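Local atomic coordinates of cephalosporin acylase (Bacillus halodurans, PDB entry 2NLZ), a protein that probably acts as a cephalosporin acylase, an amide-cleaving Ntn hydrolase of the gamma-glutamyltranspeptidase family. Residues 17-22 with 534-539; 88-93 with 414-419; 257-262 with 282-287; 307-312 with 346-351; 372-377 with 421-426. The protein carries 1 engineered substitution. All blocks are in the same frame, centred on the assembly; numbering follows the deposited sequence.

Contact 1. Residues 17-22 with 534-539; sequences NVVYAK and GQVAAW
Two backbone N atoms are equally well held, with one hydrogen bond each: Lys-22 N donates to Glu-540 OE2, where the chain turns from strand 19-21 toward strand 24-28, and Val-18 N to Tyr-10 OH of the second subunit. Strands 19-21 and 535-538 themselves meet face to face. Their N-to-C directions differ by 29°, and their axes come within 6.6 Å. Each spends its backbone groups on its own layer, Val-19 and Ala-21 bonding to residues of strand 524-528, Ala-537 to Val-26, so the gap is bridged by side-chain packing, partly against backbone carbonyls. Val-19 and Val-536 point their CB atoms toward each other and lie alongside in opposite senses, with Val-19 CB 4.0 Å from Val-536 CB. Val-19 keeps CG1 anti to its backbone N (chi1 163°), leaving CG2 beside that N and 3.8 Å from the carbonyl O of Val-536. Farther along, the methyls of Ala-21 and Ala-538 meet tip to tip, CB to CB at 3.6 Å, and Ala-538 CB also sits 3.8 Å from Tyr-20 O. Small methyls suit the convergence: Ala-21 CA and Ala-538 CA are 5.3 Å apart. Tyr-20 turns away and packs on Pro-157 of the second subunit. Helix 31-42 backs Ala-537, as in an alpha-beta-beta-alpha sandwich. Apolar side chains carry the contact, so packing rather than directed bonds joins the layers.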
# COMPACT_ATOMS: atom_id res chain seq x y z
N ASN D 17 3.35 5.74 17.96
CA ASN D 17 3.16 4.83 19.09
C ASN D 17 2.19 5.42 20.11
O ASN D 17 2.11 6.64 20.25
CB ASN D 17 4.50 4.47 19.75
CG ASN D 17 5.28 3.41 18.97
OD1 ASN D 17 4.80 2.85 17.98
ND2 ASN D 17 6.50 3.13 19.42
N VAL D 18 1.45 4.55 20.80
CA VAL D 18 0.56 4.95 21.89
C VAL D 18 1.42 5.59 22.96
O VAL D 18 2.50 5.10 23.27
CB VAL D 18 -0.22 3.75 22.50
CG1 VAL D 18 -1.08 4.19 23.69
CG2 VAL D 18 -1.09 3.10 21.44
N VAL D 19 0.94 6.71 23.50
CA VAL D 19 1.64 7.43 24.55
C VAL D 19 1.14 6.96 25.93
O VAL D 19 -0.08 6.84 26.14
CB VAL D 19 1.50 8.97 24.37
CG1 VAL D 19 1.86 9.72 25.64
CG2 VAL D 19 2.36 9.44 23.17
N TYR D 20 2.08 6.68 26.83
CA TYR D 20 1.76 6.22 28.19
C TYR D 20 2.12 7.20 29.31
O TYR D 20 3.17 7.85 29.28
CB TYR D 20 2.37 4.84 28.46
CG TYR D 20 1.63 3.71 27.79
CD1 TYR D 20 0.67 2.99 28.48
CD2 TYR D 20 1.89 3.38 26.47
CE1 TYR D 20 -0.02 1.96 27.86
CE2 TYR D 20 1.22 2.36 25.85
CZ TYR D 20 0.27 1.65 26.55
OH TYR D 20 -0.41 0.64 25.93
N ALA D 21 1.25 7.29 30.31
CA ALA D 21 1.48 8.14 31.48
C ALA D 21 0.77 7.61 32.71
O ALA D 21 -0.04 6.68 32.64
CB ALA D 21 1.04 9.57 31.20
N LYS D 22 1.08 8.22 33.85
CA LYS D 22 0.45 7.84 35.10
C LYS D 22 -0.13 9.06 35.80
O LYS D 22 -1.28 9.04 36.21
CB LYS D 22 1.45 7.14 36.02
CG LYS D 22 1.51 5.63 35.85
CD LYS D 22 0.25 4.93 36.35
CE LYS D 22 0.13 4.97 37.88
NZ LYS D 22 1.12 4.08 38.55
N GLY D 534 -0.60 18.17 16.34
CA GLY D 534 -1.21 17.84 17.62
C GLY D 534 -0.35 16.91 18.45
O GLY D 534 0.71 16.44 17.99
N GLN D 535 -0.80 16.61 19.66
CA GLN D 535 0.06 15.90 20.57
C GLN D 535 -0.74 15.24 21.66
O GLN D 535 -1.73 15.80 22.13
CB GLN D 535 1.04 16.89 21.19
CG GLN D 535 2.33 16.30 21.64
CD GLN D 535 3.26 17.34 22.22
OE1 GLN D 535 2.88 18.10 23.11
NE2 GLN D 535 4.49 17.38 21.73
N VAL D 536 -0.31 14.03 22.04
CA VAL D 536 -0.62 13.48 23.35
C VAL D 536 0.65 13.63 24.15
O VAL D 536 1.71 13.16 23.72
CB VAL D 536 -0.94 11.98 23.37
CG1 VAL D 536 -1.86 11.68 24.52
CG2 VAL D 536 -1.55 11.53 22.10
N ALA D 537 0.57 14.25 25.32
CA ALA D 537 1.76 14.40 26.12
C ALA D 537 1.56 13.89 27.52
O ALA D 537 0.46 13.97 28.08
CB ALA D 537 2.21 15.85 26.13
N ALA D 538 2.64 13.35 28.08
CA ALA D 538 2.67 12.86 29.46
C ALA D 538 3.19 13.90 30.46
O ALA D 538 3.97 14.78 30.10
CB ALA D 538 3.53 11.62 29.52
N TRP D 539 2.77 13.77 31.71
CA TRP D 539 3.41 14.46 32.83
C TRP D 539 3.57 13.53 34.02
O TRP D 539 2.63 12.83 34.38
CB TRP D 539 2.62 15.70 33.23
CG TRP D 539 3.16 16.34 34.47
CD1 TRP D 539 4.32 17.04 34.60
CD2 TRP D 539 2.55 16.33 35.76
NE1 TRP D 539 4.48 17.47 35.89
CE2 TRP D 539 3.40 17.05 36.63
CE3 TRP D 539 1.37 15.78 36.28
CZ2 TRP D 539 3.10 17.24 37.97
CZ3 TRP D 539 1.08 15.97 37.61
CH2 TRP D 539 1.94 16.70 38.45

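Contact 2. Residues 88-93 with 414-419; sequences SGRAPM and GKRTYH
Gly-414 opens its segment with a positive phi of 75°, which favours glycine, and is gripped at both ends of its backbone. Its N gives a weak hydrogen bond to Ala-91 O, while its O receives Arg-90 NE at 2.8 Å, a fairly straight bond (160° at the hydrogen) that reaches the oxygen from above the carbonyl plane. Lys-415 O takes the backbone N of Ala-91 at 2.8 Å; its NZ bonds elsewhere, to Asp-408 O and Ala-410 O. Arg-416 crosses Arg-90 obliquely, their guanidinium planes 38° apart, and sets its CD over the centre of the Arg-90 group, 4.0 Å above the plane. Arg-416 NE and Arg-90 NH1 approach to 3.6 Å, a repulsion probably eased by Glu-317, which forms a salt bridge with Arg-416 NE. An alanine in place of Arg-90 would probably loosen Gly-414, losing the NE bond and the flat group beneath Arg-416. Finally His-419 packs its CD2 beside the Ser-88 hydroxyl in van der Waals contact, its ring meeting Phe-73 edge-to-face. These are two irregular, extended loops laid roughly antiparallel and joined by two backbone hydrogen bonds, one weak, connecting the exit of strand 81-87 with the approach to strand 424-428 in an Ntn-hydrolase fold.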
# COMPACT_ATOMS: atom_id res chain seq x y z
N SER D 88 -23.53 25.93 26.41
CA SER D 88 -24.11 26.45 25.19
C SER D 88 -25.01 27.63 25.51
O SER D 88 -25.93 27.51 26.32
CB SER D 88 -24.92 25.38 24.48
OG SER D 88 -25.68 25.92 23.42
N GLY D 89 -24.74 28.76 24.87
CA GLY D 89 -25.54 29.95 25.10
C GLY D 89 -26.80 29.99 24.26
O GLY D 89 -26.88 29.37 23.20
N ARG D 90 -27.79 30.73 24.74
CA ARG D 90 -29.07 30.81 24.04
C ARG D 90 -29.12 31.99 23.06
O ARG D 90 -28.22 32.83 23.05
CB ARG D 90 -30.24 30.83 25.04
CG ARG D 90 -30.11 31.80 26.22
CD ARG D 90 -30.60 31.17 27.53
NE ARG D 90 -31.61 30.14 27.32
CZ ARG D 90 -31.83 29.09 28.13
NH1 ARG D 90 -32.78 28.22 27.82
NH2 ARG D 90 -31.10 28.90 29.22
N ALA D 91 -30.16 32.01 22.22
CA ALA D 91 -30.36 33.04 21.21
C ALA D 91 -30.75 34.34 21.87
O ALA D 91 -31.39 34.32 22.93
CB ALA D 91 -31.45 32.61 20.24
N PRO D 92 -30.38 35.48 21.26
CA PRO D 92 -30.79 36.79 21.75
C PRO D 92 -32.29 36.91 21.92
O PRO D 92 -33.06 36.32 21.15
CB PRO D 92 -30.32 37.74 20.65
CG PRO D 92 -29.17 37.05 20.05
CD PRO D 92 -29.52 35.59 20.07
N MET D 93 -32.71 37.68 22.93
CA MET D 93 -34.12 37.75 23.29
C MET D 93 -34.93 38.56 22.28
O MET D 93 -36.16 38.44 22.21
CB MET D 93 -34.27 38.33 24.70
CG MET D 93 -35.50 37.82 25.45
SD MET D 93 -35.44 36.06 25.79
CE MET D 93 -34.27 36.01 27.16
N GLY D 414 -34.26 33.35 23.18
CA GLY D 414 -33.85 32.76 24.45
C GLY D 414 -33.77 31.25 24.43
O GLY D 414 -33.69 30.61 25.47
N LYS D 415 -33.79 30.68 23.23
CA LYS D 415 -33.70 29.24 23.05
C LYS D 415 -32.29 28.90 22.58
O LYS D 415 -31.69 29.67 21.83
CB LYS D 415 -34.73 28.81 22.02
CG LYS D 415 -34.69 27.35 21.61
CD LYS D 415 -35.62 27.09 20.43
CE LYS D 415 -35.87 25.62 20.23
NZ LYS D 415 -36.67 25.37 19.02
N ARG D 416 -31.73 27.78 23.02
CA ARG D 416 -30.46 27.34 22.44
C ARG D 416 -30.68 26.20 21.44
O ARG D 416 -31.57 25.36 21.62
CB ARG D 416 -29.44 26.98 23.52
CG ARG D 416 -29.95 26.03 24.54
CD ARG D 416 -29.66 26.51 25.94
NE ARG D 416 -30.36 25.66 26.90
CZ ARG D 416 -29.75 24.93 27.83
NH1 ARG D 416 -28.43 24.95 27.94
NH2 ARG D 416 -30.47 24.18 28.65
N THR D 417 -29.88 26.20 20.37
CA THR D 417 -30.13 25.34 19.21
C THR D 417 -29.48 23.96 19.29
O THR D 417 -28.59 23.73 20.12
CB THR D 417 -29.65 26.00 17.91
OG1 THR D 417 -29.85 25.10 16.82
CG2 THR D 417 -28.17 26.36 18.00
N TYR D 418 -29.95 23.07 18.42
CA TYR D 418 -29.26 21.85 18.04
C TYR D 418 -27.78 22.19 17.88
O TYR D 418 -27.42 23.06 17.08
CB TYR D 418 -29.84 21.35 16.71
CG TYR D 418 -29.23 20.09 16.15
CD1 TYR D 418 -28.10 20.13 15.34
CD2 TYR D 418 -29.82 18.85 16.39
CE1 TYR D 418 -27.55 18.97 14.81
CE2 TYR D 418 -29.28 17.68 15.87
CZ TYR D 418 -28.14 17.75 15.08
OH TYR D 418 -27.61 16.60 14.56
N HIS D 419 -26.95 21.51 18.66
CA HIS D 419 -25.52 21.82 18.74
C HIS D 419 -24.69 20.65 18.25
O HIS D 419 -24.95 19.51 18.64
CB HIS D 419 -25.14 22.16 20.18
CG HIS D 419 -24.23 23.33 20.31
ND1 HIS D 419 -22.87 23.25 20.07
CD2 HIS D 419 -24.46 24.62 20.64
CE1 HIS D 419 -22.32 24.43 20.26
NE2 HIS D 419 -23.26 25.28 20.60

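Contact 3. Residues 257-262 with 282-287; sequences IDYRGY and IVKGFE
A type I' turn from Tyr-259 to Tyr-262 closes a beta hairpin and faces a type I turn from Val-283 to Phe-286 at the C-terminal end of helix 274-283. Arg-260 reaches across, extended from CG to NE, with CG 3.7 Å above the Tyr-259 ring plane and offset toward its rim. Its NH2 bonds Phe-286 O at 3.0 Å, nearly along the C=O axis, and Tyr-259 OH at 3.2 Å; NH1 adds a weak bond to Lys-284 O. Asp-457 holds both partners, its OD1 in a salt bridge with Arg-260 NE and its OD2 bonded to Tyr-259 OH. A leucine in place of Arg-260 removes the bonds to the turn carbonyls and Asp-457, and would probably weaken the join between hairpin and helix end. In the reverse direction Lys-284, bent at chi3 and chi4, delivers NZ to Asp-258 O at 2.9 Å, in the carbonyl plane. Asp-258 OD1 meanwhile accepts from Gly-261 N, an Asx motif across the turn. The Tyr-259 ring presents its edge to Val-283, OH lying 3.6 Å from CG1. Met-453 of helix 444-457 touches both side chains, while Ala-303 of helix 294-314 packs on Val-283.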
# COMPACT_ATOMS: atom_id res chain seq x y z
N ILE D 257 -25.78 4.62 26.94
CA ILE D 257 -26.27 3.44 26.29
C ILE D 257 -25.35 2.33 26.78
O ILE D 257 -24.16 2.58 27.01
CB ILE D 257 -26.18 3.60 24.73
CG1 ILE D 257 -27.49 4.17 24.17
CG2 ILE D 257 -25.75 2.30 24.02
CD1 ILE D 257 -28.76 3.49 24.69
N ASP D 258 -25.89 1.13 26.99
CA ASP D 258 -25.04 -0.02 27.24
C ASP D 258 -24.60 -0.56 25.90
O ASP D 258 -25.41 -1.07 25.14
CB ASP D 258 -25.77 -1.10 28.03
CG ASP D 258 -24.84 -2.24 28.45
OD1 ASP D 258 -24.45 -3.07 27.59
OD2 ASP D 258 -24.51 -2.31 29.65
N TYR D 259 -23.31 -0.43 25.60
CA TYR D 259 -22.75 -1.01 24.38
C TYR D 259 -21.78 -2.15 24.71
O TYR D 259 -20.58 -1.93 24.93
CB TYR D 259 -22.10 0.05 23.47
CG TYR D 259 -21.84 -0.48 22.08
CD1 TYR D 259 -22.88 -0.58 21.16
CD2 TYR D 259 -20.57 -0.90 21.70
CE1 TYR D 259 -22.66 -1.09 19.89
CE2 TYR D 259 -20.34 -1.41 20.43
CZ TYR D 259 -21.39 -1.50 19.53
OH TYR D 259 -21.18 -2.00 18.25
N ARG D 260 -22.35 -3.36 24.73
CA ARG D 260 -21.61 -4.60 24.94
C ARG D 260 -20.83 -4.60 26.25
O ARG D 260 -19.66 -4.99 26.29
CB ARG D 260 -20.69 -4.90 23.75
CG ARG D 260 -21.32 -4.50 22.43
CD ARG D 260 -20.80 -5.29 21.29
NE ARG D 260 -21.31 -4.78 20.02
CZ ARG D 260 -22.40 -5.23 19.42
NH1 ARG D 260 -23.11 -6.20 19.98
NH2 ARG D 260 -22.79 -4.71 18.27
N GLY D 261 -21.50 -4.14 27.31
CA GLY D 261 -20.93 -4.11 28.67
C GLY D 261 -20.42 -2.75 29.10
O GLY D 261 -20.49 -2.40 30.29
N TYR D 262 -19.90 -2.00 28.13
CA TYR D 262 -19.44 -0.63 28.34
C TYR D 262 -20.64 0.31 28.34
O TYR D 262 -21.73 -0.05 27.88
CB TYR D 262 -18.47 -0.22 27.22
CG TYR D 262 -17.14 -0.95 27.22
CD1 TYR D 262 -16.00 -0.35 27.75
CD2 TYR D 262 -17.02 -2.24 26.68
CE1 TYR D 262 -14.78 -1.01 27.75
CE2 TYR D 262 -15.80 -2.91 26.67
CZ TYR D 262 -14.69 -2.29 27.21
OH TYR D 262 -13.47 -2.92 27.22
N ILE D 282 -29.03 0.94 17.63
CA ILE D 282 -29.48 0.20 16.45
C ILE D 282 -28.46 -0.89 16.09
O ILE D 282 -28.82 -2.05 15.92
CB ILE D 282 -29.69 1.16 15.25
CG1 ILE D 282 -30.83 2.14 15.54
CG2 ILE D 282 -30.04 0.38 14.02
CD1 ILE D 282 -30.84 3.37 14.63
N VAL D 283 -27.19 -0.52 16.01
CA VAL D 283 -26.15 -1.44 15.55
C VAL D 283 -25.85 -2.55 16.58
O VAL D 283 -25.36 -3.62 16.21
CB VAL D 283 -24.87 -0.65 15.12
CG1 VAL D 283 -23.77 -0.69 16.18
CG2 VAL D 283 -24.36 -1.18 13.81
N LYS D 284 -26.17 -2.29 17.84
CA LYS D 284 -26.04 -3.22 18.98
C LYS D 284 -26.63 -4.61 18.74
O LYS D 284 -26.12 -5.60 19.27
CB LYS D 284 -26.78 -2.59 20.16
CG LYS D 284 -26.38 -3.03 21.53
CD LYS D 284 -26.78 -1.93 22.50
CE LYS D 284 -28.04 -2.24 23.29
NZ LYS D 284 -27.71 -2.73 24.67
N GLY D 285 -27.71 -4.68 17.97
CA GLY D 285 -28.41 -5.94 17.72
C GLY D 285 -27.74 -6.87 16.72
O GLY D 285 -28.10 -8.04 16.61
N PHE D 286 -26.77 -6.35 15.97
CA PHE D 286 -25.95 -7.18 15.10
C PHE D 286 -24.65 -7.58 15.80
O PHE D 286 -24.14 -6.85 16.65
CB PHE D 286 -25.57 -6.42 13.83
CG PHE D 286 -26.74 -5.87 13.07
CD1 PHE D 286 -27.74 -6.71 12.57
CD2 PHE D 286 -26.82 -4.50 12.80
CE1 PHE D 286 -28.81 -6.19 11.84
CE2 PHE D 286 -27.89 -3.97 12.07
CZ PHE D 286 -28.89 -4.82 11.58
N GLU D 287 -24.13 -8.74 15.43
CA GLU D 287 -22.78 -9.13 15.83
C GLU D 287 -21.83 -8.73 14.69
O GLU D 287 -22.29 -8.46 13.57
CB GLU D 287 -22.70 -10.64 16.12
CG GLU D 287 -23.72 -11.18 17.14
CD GLU D 287 -23.48 -10.65 18.55
OE1 GLU D 287 -22.31 -10.47 18.94
OE2 GLU D 287 -24.47 -10.43 19.27

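Contact 4. Residues 307-312 with 346-351; sequences AFVDGM and LTPEPG
One hydrogen bond joins helix 294-314 to the loop here, from Gly-351 N to Asp-310 OD1 at 2.8 Å, with 151° at the hydrogen. The carboxylate uses its syn lone pair, on the side of its other oxygen. CG of Asp-310 is anti to the carbonyl carbon and beside the backbone N (chi1 -83°), which places OD1 toward the loop. Pro-350 CA also rests 3.4 Å from this oxygen. The second oxygen, OD2, is held by Tyr-333 OH and by a salt bridge to Arg-337 NH1, so the carboxylate is fixed at both ends. Glu-278 OE2 lies close to OD2, a like charge whose effect on the acid is probably offset by Arg-337.

The apolar part belongs to Val-309, whose two methyls each take a proline. CG1, anti to the backbone N (chi1 -157°), meets Pro-350 CG at 3.8 Å. CG2, beside the backbone N, meets Pro-348 CB at 3.6 Å, the two side chains crossing at about a right angle. The valine thus gives one methyl to each ring, while Glu-349 points away from the helix.

Leu-346 bonds through its backbone to Glu-302 and Lys-305, and Arg-337 NH2 reaches Glu-349 O. The arrangement is that of an extended, proline-bearing loop laid along the flank of a helix, here on the protein surface, with the loop leading toward strand 359-365.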
# COMPACT_ATOMS: atom_id res chain seq x y z
N ALA D 307 -30.39 7.00 12.62
CA ALA D 307 -30.24 7.79 13.82
C ALA D 307 -30.07 9.28 13.54
O ALA D 307 -30.57 10.13 14.29
CB ALA D 307 -29.07 7.27 14.63
N PHE D 308 -29.36 9.60 12.46
CA PHE D 308 -29.02 10.99 12.19
C PHE D 308 -30.24 11.79 11.74
O PHE D 308 -30.38 12.97 12.10
CB PHE D 308 -27.89 11.10 11.17
CG PHE D 308 -26.87 12.16 11.50
CD1 PHE D 308 -27.25 13.46 11.76
CD2 PHE D 308 -25.51 11.84 11.55
CE1 PHE D 308 -26.31 14.45 12.08
CE2 PHE D 308 -24.55 12.82 11.85
CZ PHE D 308 -24.96 14.12 12.13
N VAL D 309 -31.12 11.16 10.96
CA VAL D 309 -32.32 11.85 10.50
C VAL D 309 -33.34 11.97 11.65
O VAL D 309 -34.18 12.87 11.66
CB VAL D 309 -32.93 11.21 9.24
CG1 VAL D 309 -33.77 12.24 8.50
CG2 VAL D 309 -31.84 10.76 8.32
N ASP D 310 -33.22 11.07 12.62
CA ASP D 310 -33.97 11.19 13.85
C ASP D 310 -33.47 12.34 14.67
O ASP D 310 -34.26 13.20 15.07
CB ASP D 310 -33.88 9.91 14.68
CG ASP D 310 -34.87 8.88 14.24
OD1 ASP D 310 -35.81 9.24 13.50
OD2 ASP D 310 -34.71 7.70 14.62
N GLY D 311 -32.17 12.37 14.92
CA GLY D 311 -31.54 13.44 15.69
C GLY D 311 -31.78 14.82 15.10
O GLY D 311 -31.97 15.79 15.83
N MET D 312 -31.77 14.90 13.76
CA MET D 312 -31.99 16.17 13.07
C MET D 312 -33.44 16.63 13.14
O MET D 312 -33.73 17.82 13.09
CB MET D 312 -31.52 16.09 11.62
CG MET D 312 -30.15 16.68 11.38
SD MET D 312 -29.37 15.86 9.99
CE MET D 312 -28.61 17.24 9.13
N LEU D 346 -30.50 1.95 2.11
CA LEU D 346 -31.77 2.64 2.29
C LEU D 346 -31.68 4.15 2.08
O LEU D 346 -30.61 4.74 2.20
CB LEU D 346 -32.36 2.32 3.67
CG LEU D 346 -31.49 2.58 4.92
CD1 LEU D 346 -31.71 3.95 5.52
CD2 LEU D 346 -31.72 1.50 5.98
N THR D 347 -32.81 4.78 1.77
CA THR D 347 -32.93 6.23 1.79
C THR D 347 -33.47 6.56 3.19
O THR D 347 -34.53 6.06 3.57
CB THR D 347 -33.89 6.74 0.69
OG1 THR D 347 -33.53 6.15 -0.57
CG2 THR D 347 -33.84 8.26 0.56
N PRO D 348 -32.74 7.38 3.96
CA PRO D 348 -33.03 7.52 5.39
C PRO D 348 -34.17 8.49 5.71
O PRO D 348 -34.18 9.63 5.24
CB PRO D 348 -31.70 8.01 5.96
CG PRO D 348 -31.06 8.76 4.86
CD PRO D 348 -31.60 8.23 3.55
N GLU D 349 -35.13 8.03 6.52
CA GLU D 349 -36.28 8.84 6.94
C GLU D 349 -36.43 8.80 8.46
O GLU D 349 -36.03 7.83 9.10
CB GLU D 349 -37.56 8.33 6.27
CG GLU D 349 -37.61 8.45 4.74
CD GLU D 349 -37.73 9.89 4.24
OE1 GLU D 349 -38.18 10.78 5.00
OE2 GLU D 349 -37.37 10.14 3.07
N PRO D 350 -37.01 9.86 9.06
CA PRO D 350 -37.24 9.90 10.50
C PRO D 350 -38.26 8.87 10.97
O PRO D 350 -39.06 8.39 10.17
CB PRO D 350 -37.79 11.31 10.74
CG PRO D 350 -37.41 12.08 9.55
CD PRO D 350 -37.44 11.12 8.42
N GLY D 351 -38.24 8.54 12.25
CA GLY D 351 -39.14 7.54 12.82
C GLY D 351 -40.24 8.13 13.69
O GLY D 351 -40.88 9.10 13.31

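Contact 5. Residues 372-377 with 421-426; sequences SFIQSN and IIPGFL
Two beta layers of the alpha-beta-beta-alpha sandwich typical of Ntn hydrolases face each other here, strand 370-376 from one and the approach to strand 424-428 from the other, running 173° apart. The polar link is at one end. Ser-372 sets OG anti to its backbone N (chi1 -172°) and donates to Gly-424 O at 2.9 Å, coming from above the carbonyl plane. The same OG is hydrogen-bonded with Tyr-360 OH, so this buried hydroxyl is satisfied on both counts, by the carbonyl across the gap and by the tyrosine of the neighbouring strand 359-365. Pro-423 CB packs against it.

The rest of the contact is apolar. Ile-374 points toward the opposing chain and lays its CG2 methyl on the Pro-423 ring, 3.7 Å from CD, the two crossing at about a right angle. Ile-374 and Ile-421 slide past each other in opposite senses, with Ile-374 CG1 3.8 Å from Ile-421 CG2. Ile-421 CG1 is anti to the carbonyl carbon and 3.7 Å from Ser-376 CB, and the chain carries CD1 on to the backbone of that serine.

On the outer face, Phe-373 and Gln-375 point away, and Gln-375 bonds Trp-126 of helix 122-133. Ile-422 turns to helix 444-457, so helices back both layers. CG1 of Ile-374, anti to the backbone N (chi1 -171°), sends CD1 to 4.1 Å from both Ile-422 N and Ile-422 O.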
# COMPACT_ATOMS: atom_id res chain seq x y z
N SER D 372 -13.42 15.29 29.07
CA SER D 372 -13.69 15.46 27.65
C SER D 372 -14.19 16.89 27.45
O SER D 372 -15.27 17.23 27.94
CB SER D 372 -14.78 14.48 27.24
OG SER D 372 -14.99 14.44 25.84
N PHE D 373 -13.42 17.72 26.76
CA PHE D 373 -13.77 19.13 26.58
C PHE D 373 -13.76 19.48 25.12
O PHE D 373 -12.86 19.08 24.39
CB PHE D 373 -12.77 20.05 27.29
CG PHE D 373 -13.21 21.48 27.36
CD1 PHE D 373 -13.94 21.94 28.45
CD2 PHE D 373 -12.92 22.38 26.33
CE1 PHE D 373 -14.37 23.27 28.52
CE2 PHE D 373 -13.34 23.71 26.39
CZ PHE D 373 -14.06 24.16 27.49
N ILE D 374 -14.74 20.28 24.70
CA ILE D 374 -14.84 20.69 23.33
C ILE D 374 -15.46 22.10 23.22
O ILE D 374 -16.40 22.41 23.96
CB ILE D 374 -15.62 19.62 22.54
CG1 ILE D 374 -15.60 19.87 21.04
CG2 ILE D 374 -17.01 19.48 23.08
CD1 ILE D 374 -15.88 18.63 20.24
N GLN D 375 -14.91 22.96 22.36
CA GLN D 375 -15.52 24.28 22.11
C GLN D 375 -15.39 24.71 20.66
O GLN D 375 -14.46 24.30 19.98
CB GLN D 375 -14.97 25.37 23.06
CG GLN D 375 -13.53 25.76 22.84
CD GLN D 375 -13.00 26.73 23.86
OE1 GLN D 375 -13.42 26.72 25.01
NE2 GLN D 375 -12.06 27.56 23.45
N SER D 376 -16.33 25.54 20.19
CA SER D 376 -16.35 25.96 18.80
C SER D 376 -17.07 27.30 18.55
O SER D 376 -17.96 27.69 19.29
CB SER D 376 -16.98 24.87 17.94
OG SER D 376 -17.25 25.29 16.61
N ASN D 377 -16.64 27.97 17.48
CA ASN D 377 -17.35 29.11 16.92
C ASN D 377 -18.31 28.69 15.81
O ASN D 377 -18.74 29.51 15.00
CB ASN D 377 -16.35 30.13 16.38
CG ASN D 377 -16.08 31.25 17.35
OD1 ASN D 377 -16.52 31.20 18.50
ND2 ASN D 377 -15.38 32.29 16.90
N ILE D 421 -21.18 20.25 18.42
CA ILE D 421 -20.14 19.97 19.39
C ILE D 421 -20.57 18.90 20.39
O ILE D 421 -21.54 19.08 21.13
CB ILE D 421 -19.87 21.24 20.16
CG1 ILE D 421 -18.95 22.16 19.40
CG2 ILE D 421 -19.21 20.96 21.49
CD1 ILE D 421 -18.69 23.37 20.27
N ILE D 422 -19.85 17.79 20.42
CA ILE D 422 -20.17 16.70 21.34
C ILE D 422 -18.94 16.02 21.98
O ILE D 422 -18.15 15.36 21.30
CB ILE D 422 -21.13 15.63 20.70
CG1 ILE D 422 -20.51 14.95 19.47
CG2 ILE D 422 -22.50 16.26 20.35
CD1 ILE D 422 -21.25 13.69 19.01
N PRO D 423 -18.77 16.20 23.30
CA PRO D 423 -17.70 15.52 23.99
C PRO D 423 -18.20 14.17 24.49
O PRO D 423 -19.33 14.05 25.00
CB PRO D 423 -17.43 16.44 25.18
CG PRO D 423 -18.75 17.11 25.47
CD PRO D 423 -19.59 17.04 24.20
N GLY D 424 -17.38 13.14 24.34
CA GLY D 424 -17.81 11.80 24.70
C GLY D 424 -17.04 11.27 25.89
O GLY D 424 -15.92 11.69 26.15
N PHE D 425 -17.66 10.34 26.61
CA PHE D 425 -16.97 9.62 27.66
C PHE D 425 -17.32 8.14 27.66
O PHE D 425 -18.47 7.77 27.44
CB PHE D 425 -17.28 10.21 29.03
CG PHE D 425 -16.16 10.04 30.03
CD1 PHE D 425 -15.24 11.06 30.23
CD2 PHE D 425 -16.04 8.87 30.78
CE1 PHE D 425 -14.21 10.92 31.15
CE2 PHE D 425 -15.01 8.72 31.70
CZ PHE D 425 -14.10 9.75 31.89
N LEU D 426 -16.32 7.31 27.92
CA LEU D 426 -16.50 5.87 27.99
C LEU D 426 -16.25 5.32 29.40
O LEU D 426 -15.32 5.73 30.10
CB LEU D 426 -15.63 5.15 26.96
CG LEU D 426 -15.90 3.66 26.69
CD1 LEU D 426 -17.36 3.39 26.34
CD2 LEU D 426 -14.99 3.13 25.59

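Overall arrangement
Contact 5 lies deepest, its centre about 5 Å from the centre of the chain; contact 2 is also buried, contacts 1 and 3 partly so, and contact 4 lies at the surface. Contacts 1 and 5 both pack opposing beta layers face to face, by apolar side chains in contact 1 and with an added serine bond in contact 5. Contacts 3 and 4 hold consecutive helices, 274-283 and 294-314, whose residues Ile-282 and Ala-307 touch; polar side chains take backbone partners in both. Contact 2 relies on one arginine's bond, an arginine pair and backbone bonds between loops. Its second segment almost runs into that of contact 5, and Tyr-418 packs against helix 294-314, tying it to contact 4.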